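Local coordinates for BAR/IMD domain-containing adapter protein 2-like 2 (Mus musculus, PDB 3OK8) that binds phosphoinositides through its I-BAR domain and induces planar or gently curved membrane structures, at residues S20-F25 against Q115-S120. Numbering follows the deposited sequence.
Sequences SIMEQF and QFIKDS
Ile-117 reaches across from helix 71-147 to fit against two consecutive side chains of helix 5-66, Ile-21 and Met-22. The two isoleucine side chains cross nearly perpendicularly, with Ile-117 CG1 3.8 Å from Ile-21 CG2. The other branch lies mainly against Met-22 and also borders Ile-21: CG2 of Ile-117 sits 3.2 Å from Met-22 CG, closer than carbons normally pack, and 3.7 Å from Met-22 SD, as the two side chains run alongside one another, pointing opposite ways. Met-22 leaves its helix with CG anti to the carbonyl carbon (chi1 -78°), then bends at chi3 (74°), which carries the terminal methyl beyond Ile-117 to Lys-118. There Met-22 CE meets the aliphatic start of the lysine, 3.5 Å from Lys-118 CG, with one chain lying across the other, while the ammonium group leads away and hydrogen-bonds Gln-122. Shortened to alanine, Met-22 would probably leave one side of Ile-117 CG2 and the CB-CG part of Lys-118 without a partner, opening a gap there. Ile-117 also touches Arg-185 of helix 153-217, the third helix of the bundle. The short segments run at 147° to each other with axes 9.9 Å apart. Between residues 20-25 and 115-120 of this I-BAR three-helix bundle the contact is apolar, buried at the isoleucines and more open toward Met-22 and Lys-118; a polar link is added nearby by the hydrogen bond from Ser-120 to Tyr-18, which lies on helix 5-66 just before residues 20-25.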
loop_
_atom_site.group_PDB
_atom_site.type_symbol
_atom_site.label_atom_id
_atom_site.label_comp_id
_atom_site.label_asym_id
_atom_site.label_seq_id
_atom_site.Cartn_x
_atom_site.Cartn_y
_atom_site.Cartn_z
ATOM N N SER A 20 -5.784 29.656 19.377
ATOM C CA SER A 20 -5.001 28.659 18.643
ATOM C C SER A 20 -5.829 27.400 18.454
ATOM O O SER A 20 -5.797 26.763 17.402
ATOM C CB SER A 20 -3.716 28.298 19.389
ATOM O OG SER A 20 -2.656 29.172 19.062
ATOM N N ILE A 21 -6.566 27.035 19.495
ATOM C CA ILE A 21 -7.381 25.834 19.457
ATOM C C ILE A 21 -8.534 25.993 18.465
ATOM O O ILE A 21 -8.809 25.102 17.685
ATOM C CB ILE A 21 -7.934 25.483 20.861
ATOM C CG1 ILE A 21 -6.790 25.116 21.813
ATOM C CG2 ILE A 21 -8.971 24.362 20.776
ATOM C CD1 ILE A 21 -7.241 24.915 23.260
ATOM N N MET A 22 -9.187 27.145 18.486
ATOM C CA MET A 22 -10.442 27.310 17.773
ATOM C C MET A 22 -10.276 27.572 16.285
ATOM O O MET A 22 -11.141 27.211 15.489
ATOM C CB MET A 22 -11.262 28.441 18.411
ATOM C CG MET A 22 -11.965 28.041 19.695
ATOM S SD MET A 22 -12.591 29.435 20.655
ATOM C CE MET A 22 -14.007 29.904 19.660
ATOM N N GLU A 23 -9.177 28.214 15.907
ATOM C CA GLU A 23 -9.013 28.652 14.532
ATOM C C GLU A 23 -7.676 28.226 13.953
ATOM O O GLU A 23 -7.198 28.783 12.968
ATOM C CB GLU A 23 -9.248 30.162 14.390
ATOM C CG GLU A 23 -8.265 31.067 15.089
ATOM C CD GLU A 23 -8.662 32.532 14.969
ATOM O OE1 GLU A 23 -9.095 33.121 15.985
ATOM O OE2 GLU A 23 -8.561 33.089 13.851
ATOM N N GLN A 24 -7.089 27.214 14.569
ATOM C CA GLN A 24 -5.868 26.632 14.062
ATOM C C GLN A 24 -5.968 25.128 14.203
ATOM O O GLN A 24 -5.985 24.404 13.208
ATOM C CB GLN A 24 -4.676 27.185 14.825
ATOM C CG GLN A 24 -3.328 26.849 14.232
ATOM C CD GLN A 24 -2.309 27.951 14.496
ATOM O OE1 GLN A 24 -1.243 27.708 15.069
ATOM N NE2 GLN A 24 -2.640 29.174 14.081
ATOM N N PHE A 25 -6.078 24.658 15.438
ATOM C CA PHE A 25 -6.175 23.233 15.695
ATOM C C PHE A 25 -7.504 22.638 15.225
ATOM O O PHE A 25 -7.519 21.678 14.451
ATOM C CB PHE A 25 -5.941 22.921 17.170
ATOM C CG PHE A 25 -5.993 21.459 17.488
ATOM C CD1 PHE A 25 -4.859 20.671 17.375
ATOM C CD2 PHE A 25 -7.178 20.870 17.899
ATOM C CE1 PHE A 25 -4.900 19.320 17.663
ATOM C CE2 PHE A 25 -7.227 19.514 18.194
ATOM C CZ PHE A 25 -6.085 18.737 18.074
ATOM N N GLN A 115 -17.366 23.663 20.196
ATOM C CA GLN A 115 -18.320 24.271 21.109
ATOM C C GLN A 115 -17.885 24.185 22.580
ATOM O O GLN A 115 -18.187 25.075 23.381
ATOM C CB GLN A 115 -19.690 23.622 20.927
ATOM C CG GLN A 115 -20.773 24.168 21.850
ATOM C CD GLN A 115 -21.465 25.399 21.287
ATOM O OE1 GLN A 115 -22.262 26.041 21.971
ATOM N NE2 GLN A 115 -21.167 25.731 20.034
ATOM N N PHE A 116 -17.176 23.122 22.935
ATOM C CA PHE A 116 -16.692 22.955 24.301
ATOM C C PHE A 116 -15.678 24.025 24.660
ATOM O O PHE A 116 -15.816 24.707 25.673
ATOM C CB PHE A 116 -16.056 21.582 24.478
ATOM C CG PHE A 116 -15.279 21.431 25.760
ATOM C CD1 PHE A 116 -13.909 21.654 25.792
ATOM C CD2 PHE A 116 -15.915 21.050 26.930
ATOM C CE1 PHE A 116 -13.189 21.502 26.961
ATOM C CE2 PHE A 116 -15.199 20.901 28.111
ATOM C CZ PHE A 116 -13.835 21.129 28.125
ATOM N N ILE A 117 -14.645 24.145 23.832
ATOM C CA ILE A 117 -13.620 25.163 24.009
ATOM C C ILE A 117 -14.181 26.578 23.836
ATOM O O ILE A 117 -13.638 27.532 24.394
ATOM C CB ILE A 117 -12.426 24.946 23.053
ATOM C CG1 ILE A 117 -11.178 24.530 23.833
ATOM C CG2 ILE A 117 -12.090 26.222 22.335
ATOM C CD1 ILE A 117 -11.372 23.345 24.734
ATOM N N LYS A 118 -15.266 26.703 23.073
ATOM C CA LYS A 118 -15.917 27.990 22.866
ATOM C C LYS A 118 -16.594 28.451 24.160
ATOM O O LYS A 118 -16.512 29.617 24.530
ATOM C CB LYS A 118 -16.947 27.898 21.745
ATOM C CG LYS A 118 -17.153 29.194 20.986
ATOM C CD LYS A 118 -18.182 29.043 19.868
ATOM C CE LYS A 118 -19.541 29.637 20.247
ATOM N NZ LYS A 118 -20.126 29.043 21.484
ATOM N N ASP A 119 -17.270 27.526 24.837
ATOM C CA ASP A 119 -17.895 27.795 26.125
ATOM C C ASP A 119 -16.844 28.042 27.198
ATOM O O ASP A 119 -17.007 28.898 28.052
ATOM C CB ASP A 119 -18.785 26.623 26.542
ATOM C CG ASP A 119 -20.038 26.507 25.692
ATOM O OD1 ASP A 119 -20.481 27.539 25.135
ATOM O OD2 ASP A 119 -20.585 25.385 25.591
ATOM N N SER A 120 -15.772 27.261 27.157
ATOM C CA SER A 120 -14.657 27.416 28.077
ATOM C C SER A 120 -14.086 28.826 27.953
ATOM O O SER A 120 -13.998 29.574 28.932
ATOM C CB SER A 120 -13.588 26.359 27.760
ATOM O OG SER A 120 -12.522 26.377 28.690
#